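Local coordinates for protein dally-like, isoform A (Drosophila melanogaster, PDB 6XTZ) that belongs to the glypican family of cell-surface heparan sulfate proteoglycans and binds Wnt proteins, shielding their palmitoleate lipid so that they can signal at a distance, at residues 240-253 against 483-497. The protein carries 5 engineered substitutions. Sequence-based numbering, arbitrary orientation.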
ATOM      1  N   LYS A 240      -1.227 -41.029  16.206  1.00 56.07           N
ATOM      2  CA  LYS A 240      -1.934 -42.236  15.802  1.00 60.28           C
ATOM      3  C   LYS A 240      -1.037 -43.224  15.068  1.00 59.56           C
ATOM      4  O   LYS A 240      -1.547 -44.148  14.427  1.00 58.53           O
ATOM      5  CB  LYS A 240      -3.138 -41.884  14.927  1.00 60.17           C
ATOM      6  CG  LYS A 240      -4.319 -41.294  15.683  1.00 58.61           C
ATOM      7  CD  LYS A 240      -5.548 -41.223  14.795  1.00 60.05           C
ATOM      8  CE  LYS A 240      -6.769 -40.802  15.588  1.00 62.02           C
ATOM      9  NZ  LYS A 240      -8.013 -40.840  14.771  1.00 62.27           N
ATOM     10  N   GLY A 241       0.279 -43.056  15.148  1.00 57.30           N
ATOM     11  CA  GLY A 241       1.191 -43.942  14.459  1.00 57.52           C
ATOM     12  C   GLY A 241       1.365 -43.662  12.985  1.00 64.17           C
ATOM     13  O   GLY A 241       2.061 -44.424  12.304  1.00 70.40           O
ATOM     14  N   TYR A 242       0.762 -42.594  12.469  1.00 60.04           N
ATOM     15  CA  TYR A 242       0.861 -42.251  11.059  1.00 64.07           C
ATOM     16  C   TYR A 242       2.095 -41.398  10.803  1.00 62.13           C
ATOM     17  O   TYR A 242       2.456 -40.543  11.617  1.00 56.81           O
ATOM     18  CB  TYR A 242      -0.391 -41.503  10.598  1.00 65.35           C
ATOM     19  CG  TYR A 242      -1.676 -42.287  10.751  1.00 63.05           C
ATOM     20  CD1 TYR A 242      -1.712 -43.655  10.515  1.00 62.81           C
ATOM     21  CD2 TYR A 242      -2.854 -41.657  11.130  1.00 63.52           C
ATOM     22  CE1 TYR A 242      -2.887 -44.372  10.650  1.00 65.57           C
ATOM     23  CE2 TYR A 242      -4.032 -42.365  11.268  1.00 65.82           C
ATOM     24  CZ  TYR A 242      -4.044 -43.722  11.028  1.00 68.19           C
ATOM     25  OH  TYR A 242      -5.216 -44.429  11.166  1.00 70.76           O
ATOM     26  N   THR A 243       2.741 -41.634   9.661  1.00 63.52           N
ATOM     27  CA  THR A 243       3.919 -40.875   9.267  1.00 61.74           C
ATOM     28  C   THR A 243       3.663 -39.922   8.109  1.00 56.88           C
ATOM     29  O   THR A 243       4.555 -39.136   7.770  1.00 56.13           O
ATOM     30  CB  THR A 243       5.064 -41.826   8.887  1.00 62.39           C
ATOM     31  OG1 THR A 243       4.673 -42.620   7.759  1.00 61.32           O
ATOM     32  CG2 THR A 243       5.399 -42.746  10.051  1.00 62.58           C
ATOM     33  N   GLU A 244       2.481 -39.963   7.500  1.00 54.79           N
ATOM     34  CA  GLU A 244       2.209 -39.145   6.328  1.00 55.77           C
ATOM     35  C   GLU A 244       2.075 -37.673   6.701  1.00 60.62           C
ATOM     36  O   GLU A 244       1.703 -37.319   7.824  1.00 62.00           O
ATOM     37  CB  GLU A 244       0.935 -39.617   5.625  1.00 53.24           C
ATOM     38  CG  GLU A 244       1.063 -40.950   4.903  1.00 57.92           C
ATOM     39  CD  GLU A 244       0.946 -42.144   5.833  1.00 62.78           C
ATOM     40  OE1 GLU A 244       1.120 -43.286   5.356  1.00 66.55           O
ATOM     41  OE2 GLU A 244       0.680 -41.946   7.037  1.00 64.06           O
ATOM     42  N   LYS A 245       2.386 -36.812   5.735  1.00 58.19           N
ATOM     43  CA  LYS A 245       2.226 -35.382   5.908  1.00 59.19           C
ATOM     44  C   LYS A 245       0.745 -35.004   5.863  1.00 56.40           C
ATOM     45  O   LYS A 245      -0.081 -35.755   5.339  1.00 54.34           O
ATOM     46  CB  LYS A 245       2.997 -34.631   4.823  1.00 59.69           C
ATOM     47  CG  LYS A 245       4.507 -34.671   4.984  1.00 66.29           C
ATOM     48  CD  LYS A 245       4.938 -34.031   6.296  1.00 71.58           C
ATOM     49  CE  LYS A 245       6.434 -33.755   6.314  1.00 78.88           C
ATOM     50  NZ  LYS A 245       7.239 -34.989   6.103  1.00 83.60           N
ATOM     51  N   PRO A 246       0.385 -33.847   6.414  1.00 51.90           N
ATOM     52  CA  PRO A 246      -1.008 -33.397   6.323  1.00 48.67           C
ATOM     53  C   PRO A 246      -1.388 -33.065   4.889  1.00 50.25           C
ATOM     54  O   PRO A 246      -0.543 -32.709   4.062  1.00 51.02           O
ATOM     55  CB  PRO A 246      -1.039 -32.143   7.206  1.00 49.97           C
ATOM     56  CG  PRO A 246       0.201 -32.211   8.037  1.00 51.00           C
ATOM     57  CD  PRO A 246       1.211 -32.933   7.220  1.00 52.24           C
ATOM     58  N   CYS A 247      -2.679 -33.188   4.596  1.00 46.73           N
ATOM     59  CA  CYS A 247      -3.174 -32.821   3.278  1.00 49.56           C
ATOM     60  C   CYS A 247      -3.039 -31.317   3.067  1.00 47.82           C
ATOM     61  O   CYS A 247      -3.151 -30.522   4.006  1.00 50.71           O
ATOM     62  CB  CYS A 247      -4.630 -33.254   3.109  1.00 52.90           C
ATOM     63  SG  CYS A 247      -4.955 -35.005   3.463  1.00 60.59           S
ATOM     64  N   THR A 248      -2.785 -30.929   1.816  1.00 46.98           N
ATOM     65  CA  THR A 248      -2.550 -29.522   1.506  1.00 42.73           C
ATOM     66  C   THR A 248      -3.777 -28.675   1.821  1.00 44.47           C
ATOM     67  O   THR A 248      -3.697 -27.700   2.577  1.00 49.58           O
ATOM     68  CB  THR A 248      -2.148 -29.370   0.038  1.00 47.60           C
ATOM     69  OG1 THR A 248      -0.933 -30.090  -0.197  1.00 53.99           O
ATOM     70  CG2 THR A 248      -1.934 -27.902  -0.308  1.00 40.34           C
ATOM     71  N   ASN A 249      -4.928 -29.040   1.250  1.00 42.82           N
ATOM     72  CA  ASN A 249      -6.152 -28.286   1.504  1.00 48.70           C
ATOM     73  C   ASN A 249      -6.515 -28.286   2.983  1.00 51.82           C
ATOM     74  O   ASN A 249      -7.053 -27.295   3.491  1.00 53.59           O
ATOM     75  CB  ASN A 249      -7.299 -28.852   0.668  1.00 53.14           C
ATOM     76  CG  ASN A 249      -7.137 -28.562  -0.813  1.00 57.15           C
ATOM     77  OD1 ASN A 249      -6.105 -28.050  -1.248  1.00 53.49           O
ATOM     78  ND2 ASN A 249      -8.157 -28.891  -1.596  1.00 58.56           N
ATOM     79  N   TYR A 250      -6.227 -29.382   3.687  1.00 43.18           N
ATOM     80  CA  TYR A 250      -6.432 -29.414   5.131  1.00 45.01           C
ATOM     81  C   TYR A 250      -5.525 -28.407   5.829  1.00 46.63           C
ATOM     82  O   TYR A 250      -5.975 -27.640   6.688  1.00 46.40           O
ATOM     83  CB  TYR A 250      -6.196 -30.833   5.653  1.00 44.36           C
ATOM     84  CG  TYR A 250      -6.283 -30.987   7.156  1.00 43.77           C
ATOM     85  CD1 TYR A 250      -7.220 -30.281   7.900  1.00 44.50           C
ATOM     86  CD2 TYR A 250      -5.438 -31.861   7.828  1.00 43.49           C
ATOM     87  CE1 TYR A 250      -7.298 -30.425   9.272  1.00 44.03           C
ATOM     88  CE2 TYR A 250      -5.512 -32.016   9.198  1.00 41.55           C
ATOM     89  CZ  TYR A 250      -6.443 -31.296   9.915  1.00 46.85           C
ATOM     90  OH  TYR A 250      -6.518 -31.445  11.281  1.00 53.01           O
ATOM     91  N   CYS A 251      -4.241 -28.387   5.459  1.00 43.31           N
ATOM     92  CA  CYS A 251      -3.321 -27.408   6.032  1.00 39.56           C
ATOM     93  C   CYS A 251      -3.753 -25.983   5.704  1.00 47.94           C
ATOM     94  O   CYS A 251      -3.728 -25.107   6.576  1.00 49.39           O
ATOM     95  CB  CYS A 251      -1.900 -27.665   5.528  1.00 40.02           C
ATOM     96  SG  CYS A 251      -0.663 -26.488   6.128  1.00 46.50           S
ATOM     97  N   VAL A 252      -4.148 -25.732   4.452  1.00 44.80           N
ATOM     98  CA  VAL A 252      -4.517 -24.376   4.050  1.00 46.24           C
ATOM     99  C   VAL A 252      -5.721 -23.887   4.846  1.00 47.12           C
ATOM    100  O   VAL A 252      -5.761 -22.735   5.295  1.00 50.54           O
ATOM    101  CB  VAL A 252      -4.778 -24.314   2.532  1.00 48.31           C
ATOM    102  CG1 VAL A 252      -5.367 -22.965   2.147  1.00 42.51           C
ATOM    103  CG2 VAL A 252      -3.491 -24.569   1.763  1.00 46.64           C
ATOM    104  N   ASN A 253      -6.717 -24.756   5.042  1.00 44.85           N
ATOM    105  CA  ASN A 253      -7.899 -24.362   5.802  1.00 45.67           C
ATOM    106  C   ASN A 253      -7.556 -24.031   7.248  1.00 46.40           C
ATOM    107  O   ASN A 253      -8.171 -23.138   7.841  1.00 51.96           O
ATOM    108  CB  ASN A 253      -8.952 -25.468   5.747  1.00 47.08           C
ATOM    109  CG  ASN A 253      -9.679 -25.511   4.422  1.00 52.45           C
ATOM    110  OD1 ASN A 253      -9.839 -24.488   3.757  1.00 61.03           O
ATOM    111  ND2 ASN A 253     -10.128 -26.698   4.030  1.00 49.84           N
ATOM    112  N   CYS A 483      -2.668 -38.845   2.817  1.00 88.21           N
ATOM    113  CA  CYS A 483      -2.289 -37.684   3.611  1.00 76.90           C
ATOM    114  C   CYS A 483      -3.205 -37.599   4.822  1.00 72.89           C
ATOM    115  O   CYS A 483      -4.329 -38.108   4.814  1.00 70.25           O
ATOM    116  CB  CYS A 483      -2.342 -36.391   2.787  1.00 69.76           C
ATOM    117  SG  CYS A 483      -3.941 -36.026   2.029  1.00 63.72           S
ATOM    118  N   TRP A 484      -2.701 -36.946   5.866  1.00 69.57           N
ATOM    119  CA  TRP A 484      -3.414 -36.822   7.133  1.00 63.24           C
ATOM    120  C   TRP A 484      -4.496 -35.755   7.015  1.00 64.71           C
ATOM    121  O   TRP A 484      -4.197 -34.588   6.740  1.00 61.55           O
ATOM    122  CB  TRP A 484      -2.419 -36.487   8.242  1.00 57.18           C
ATOM    123  CG  TRP A 484      -3.018 -36.031   9.537  1.00 54.49           C
ATOM    124  CD1 TRP A 484      -3.053 -34.754  10.017  1.00 51.78           C
ATOM    125  CD2 TRP A 484      -3.648 -36.851  10.529  1.00 54.20           C
ATOM    126  NE1 TRP A 484      -3.672 -34.726  11.244  1.00 52.43           N
ATOM    127  CE2 TRP A 484      -4.046 -36.000  11.580  1.00 51.57           C
ATOM    128  CE3 TRP A 484      -3.919 -38.219  10.628  1.00 55.74           C
ATOM    129  CZ2 TRP A 484      -4.699 -36.473  12.716  1.00 49.18           C
ATOM    130  CZ3 TRP A 484      -4.568 -38.686  11.755  1.00 51.51           C
ATOM    131  CH2 TRP A 484      -4.951 -37.816  12.783  1.00 51.40           C
ATOM    132  N   ASN A 485      -5.755 -36.151   7.216  1.00 62.84           N
ATOM    133  CA  ASN A 485      -6.884 -35.239   7.091  1.00 58.45           C
ATOM    134  C   ASN A 485      -7.457 -34.814   8.438  1.00 58.66           C
ATOM    135  O   ASN A 485      -8.543 -34.230   8.481  1.00 63.07           O
ATOM    136  CB  ASN A 485      -7.985 -35.865   6.227  1.00 52.86           C
ATOM    137  CG  ASN A 485      -8.570 -37.138   6.829  1.00 57.63           C
ATOM    138  OD1 ASN A 485      -8.305 -37.484   7.980  1.00 54.54           O
ATOM    139  ND2 ASN A 485      -9.384 -37.836   6.044  1.00 60.11           N
ATOM    140  N   GLY A 486      -6.756 -35.096   9.535  1.00 48.26           N
ATOM    141  CA  GLY A 486      -7.222 -34.779  10.862  1.00 49.25           C
ATOM    142  C   GLY A 486      -7.793 -35.956  11.624  1.00 59.30           C
ATOM    143  O   GLY A 486      -7.880 -35.895  12.854  1.00 64.24           O
ATOM    144  N   HIS A 487      -8.173 -37.028  10.932  1.00 61.29           N
ATOM    145  CA  HIS A 487      -8.738 -38.192  11.601  1.00 64.53           C
ATOM    146  C   HIS A 487      -8.027 -39.463  11.158  1.00 61.03           C
ATOM    147  O   HIS A 487      -7.644 -40.295  11.988  1.00 55.69           O
ATOM    148  CB  HIS A 487     -10.239 -38.292  11.321  1.00 72.43           C
ATOM    149  CG  HIS A 487     -11.022 -37.097  11.774  1.00 84.28           C
ATOM    150  ND1 HIS A 487     -11.331 -36.865  13.098  1.00 87.76           N
ATOM    151  CD2 HIS A 487     -11.563 -36.071  11.077  1.00 87.60           C
ATOM    152  CE1 HIS A 487     -12.029 -35.748  13.196  1.00 88.70           C
ATOM    153  NE2 HIS A 487     -12.184 -35.247  11.984  1.00 87.32           N
ATOM    154  N   THR A 488      -7.834 -39.614   9.849  1.00 62.39           N
ATOM    155  CA  THR A 488      -7.231 -40.812   9.286  1.00 69.14           C
ATOM    156  C   THR A 488      -6.334 -40.420   8.118  1.00 69.66           C
ATOM    157  O   THR A 488      -6.186 -39.240   7.785  1.00 70.09           O
ATOM    158  CB  THR A 488      -8.304 -41.812   8.839  1.00 72.06           C
ATOM    159  OG1 THR A 488      -7.688 -42.902   8.144  1.00 80.66           O
ATOM    160  CG2 THR A 488      -9.312 -41.134   7.924  1.00 66.08           C
ATOM    161  N   ILE A 489      -5.722 -41.423   7.499  1.00 69.61           N
ATOM    162  CA  ILE A 489      -4.922 -41.235   6.291  1.00 65.60           C
ATOM    163  C   ILE A 489      -5.854 -41.542   5.125  1.00 65.79           C
ATOM    164  O   ILE A 489      -5.931 -42.671   4.635  1.00 62.83           O
ATOM    165  CB  ILE A 489      -3.673 -42.111   6.288  1.00 65.39           C
ATOM    166  CG1 ILE A 489      -2.819 -41.814   7.519  1.00 67.33           C
ATOM    167  CG2 ILE A 489      -2.863 -41.881   5.022  1.00 65.34           C
ATOM    168  CD1 ILE A 489      -2.374 -40.371   7.613  1.00 66.95           C
ATOM    169  N   ASP A 490      -6.583 -40.523   4.682  1.00 68.77           N
ATOM    170  CA  ASP A 490      -7.584 -40.681   3.639  1.00 73.12           C
ATOM    171  C   ASP A 490      -7.728 -39.349   2.910  1.00 77.47           C
ATOM    172  O   ASP A 490      -6.960 -38.410   3.139  1.00 78.59           O
ATOM    173  CB  ASP A 490      -8.908 -41.165   4.244  1.00 75.53           C
ATOM    174  CG  ASP A 490      -9.728 -41.992   3.275  1.00 83.20           C
ATOM    175  OD1 ASP A 490      -9.545 -41.834   2.050  1.00 86.46           O
ATOM    176  OD2 ASP A 490     -10.555 -42.804   3.741  1.00 86.42           O
ATOM    177  N   ARG A 491      -8.721 -39.268   2.029  1.00 78.20           N
ATOM    178  CA  ARG A 491      -8.973 -38.037   1.296  1.00 82.66           C
ATOM    179  C   ARG A 491      -9.594 -36.985   2.205  1.00 78.30           C
ATOM    180  O   ARG A 491     -10.453 -37.286   3.038  1.00 79.07           O
ATOM    181  CB  ARG A 491      -9.893 -38.309   0.107  1.00 92.26           C
ATOM    182  CG  ARG A 491      -9.183 -38.815  -1.137  1.00100.48           C
ATOM    183  CD  ARG A 491     -10.158 -39.499  -2.083  1.00109.46           C
ATOM    184  NE  ARG A 491     -11.526 -39.014  -1.912  1.00115.35           N
ATOM    185  CZ  ARG A 491     -12.061 -38.018  -2.610  1.00117.67           C
ATOM    186  NH1 ARG A 491     -13.315 -37.647  -2.385  1.00118.28           N
ATOM    187  NH2 ARG A 491     -11.345 -37.392  -3.534  1.00118.17           N
ATOM    188  N   TYR A 492      -9.151 -35.740   2.041  1.00 72.77           N
ATOM    189  CA  TYR A 492      -9.720 -34.618   2.776  1.00 66.79           C
ATOM    190  C   TYR A 492     -10.995 -34.162   2.077  1.00 72.78           C
ATOM    191  O   TYR A 492     -10.958 -33.750   0.912  1.00 73.59           O
ATOM    192  CB  TYR A 492      -8.704 -33.483   2.876  1.00 60.71           C
ATOM    193  CG  TYR A 492      -9.172 -32.296   3.686  1.00 56.63           C
ATOM    194  CD1 TYR A 492      -9.381 -32.402   5.055  1.00 55.09           C
ATOM    195  CD2 TYR A 492      -9.391 -31.065   3.083  1.00 50.79           C
ATOM    196  CE1 TYR A 492      -9.804 -31.315   5.799  1.00 53.93           C
ATOM    197  CE2 TYR A 492      -9.814 -29.974   3.819  1.00 53.00           C
ATOM    198  CZ  TYR A 492     -10.018 -30.103   5.174  1.00 54.68           C
ATOM    199  OH  TYR A 492     -10.440 -29.015   5.905  1.00 53.19           O
ATOM    200  N   MET A 493     -12.122 -34.238   2.787  1.00 80.73           N
ATOM    201  CA  MET A 493     -13.419 -34.021   2.150  1.00 89.35           C
ATOM    202  C   MET A 493     -13.646 -32.549   1.828  1.00 88.44           C
ATOM    203  O   MET A 493     -14.083 -32.206   0.723  1.00 92.10           O
ATOM    204  CB  MET A 493     -14.536 -34.554   3.048  1.00 99.36           C
ATOM    205  CG  MET A 493     -14.493 -36.059   3.288  1.00110.71           C
ATOM    206  SD  MET A 493     -14.911 -37.041   1.832  1.00121.36           S
ATOM    207  CE  MET A 493     -13.287 -37.444   1.191  1.00120.34           C
ATOM    208  N   HIS A 494     -13.363 -31.665   2.780  1.00 85.39           N
ATOM    209  CA  HIS A 494     -13.659 -30.252   2.603  1.00 79.81           C
ATOM    210  C   HIS A 494     -12.762 -29.634   1.534  1.00 79.73           C
ATOM    211  O   HIS A 494     -11.676 -30.131   1.224  1.00 85.95           O
ATOM    212  CB  HIS A 494     -13.487 -29.501   3.922  1.00 78.70           C
ATOM    213  CG  HIS A 494     -14.231 -30.114   5.067  1.00 80.92           C
ATOM    214  ND1 HIS A 494     -15.517 -29.748   5.401  1.00 83.08           N
ATOM    215  CD2 HIS A 494     -13.870 -31.072   5.953  1.00 82.48           C
ATOM    216  CE1 HIS A 494     -15.916 -30.453   6.445  1.00 84.35           C
ATOM    217  NE2 HIS A 494     -14.935 -31.263   6.800  1.00 83.97           N
ATOM    218  N   SER A 495     -13.240 -28.536   0.960  1.00 73.62           N
ATOM    219  CA  SER A 495     -12.470 -27.749   0.012  1.00 71.81           C
ATOM    220  C   SER A 495     -11.951 -26.486   0.688  1.00 70.75           C
ATOM    221  O   SER A 495     -12.361 -26.129   1.795  1.00 75.31           O
ATOM    222  CB  SER A 495     -13.322 -27.396  -1.213  1.00 72.13           C
ATOM    223  OG  SER A 495     -14.447 -26.617  -0.846  1.00 69.53           O
ATOM    224  N   ILE A 496     -11.025 -25.809   0.006  1.00 64.87           N
ATOM    225  CA  ILE A 496     -10.448 -24.586   0.554  1.00 63.48           C
ATOM    226  C   ILE A 496     -11.550 -23.549   0.711  1.00 64.20           C
ATOM    227  O   ILE A 496     -12.185 -23.139  -0.269  1.00 71.93           O
ATOM    228  CB  ILE A 496      -9.310 -24.078  -0.336  1.00 66.79           C
ATOM    229  CG1 ILE A 496      -8.158 -25.086  -0.353  1.00 66.33           C
ATOM    230  CG2 ILE A 496      -8.823 -22.722   0.149  1.00 68.54           C
ATOM    231  CD1 ILE A 496      -6.961 -24.632  -1.164  1.00 65.25           C
ATOM    232  N   THR A 497     -11.784 -23.124   1.948  1.00 60.36           N
ATOM    233  CA  THR A 497     -12.893 -22.232   2.247  1.00 65.04           C
ATOM    234  C   THR A 497     -12.553 -20.790   1.891  1.00 71.77           C
ATOM    235  O   THR A 497     -11.394 -20.368   1.938  1.00 78.68           O
ATOM    236  CB  THR A 497     -13.271 -22.321   3.727  1.00 62.13           C
ATOM    237  OG1 THR A 497     -14.298 -21.367   4.020  1.00 64.30           O
ATOM    238  CG2 THR A 497     -12.060 -22.042   4.605  1.00 58.00           C
TER
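C247 and C483 join segments 240-253 and 483-497 covalently through a disulfide of 2.0 Å between their SG atoms, its chi3 of 93° near the relaxed value. Beside it a single beta bridge pairs P246 with W484: W484 N donates to K245 O, and W484 O receives C247 N. C247 is also the N-cap of the helix that follows, so the crosslink pins a helix start.

Y492 can be followed outward. Its CB lies 4.1 Å from C247 CB, next to the disulfide. With CG anti to the backbone N (chi1 -177°), the ring is carried onto the helix: CD1 and CE1 meet Y250 CB, which stands over the ring centre in a CH-pi contact 3.6 Å from the centroid, while CD2 and CE2 reach Y250 N and CD2 also touches N249 CB. N253 ND2 lies at the ring edge, in its plane, and approaches OH at the tip, a bond that stays tentative because the position of OH is less certain. A tyrosine suits the place through its flat ring, whose broad face takes Y250 CB; an alanine here would probably leave Y250 CB without its aromatic cover and N249 CB without the ring beside it.

N253 suits the next turn of the helix, facing S495-T497, because its amide both gives and takes: OD1 accepts T497 N at 3.0 Å, and ND2 donates to S495 O from above that carbonyl plane. Toward the start of segment 240-253, I489 CG1 lies over the Y242 ring, 3.6 Å from its centroid, and the W484 rim meets the same ring at its edge. G486 suits its turn, since a side chain would collide with Y250 OH.

All this lies in the cysteine-rich lobe, where helix 224-234 backs Y250 and takes W484 NE1 on K232 O, and helix 459-467 meets V252 and I496 through H465.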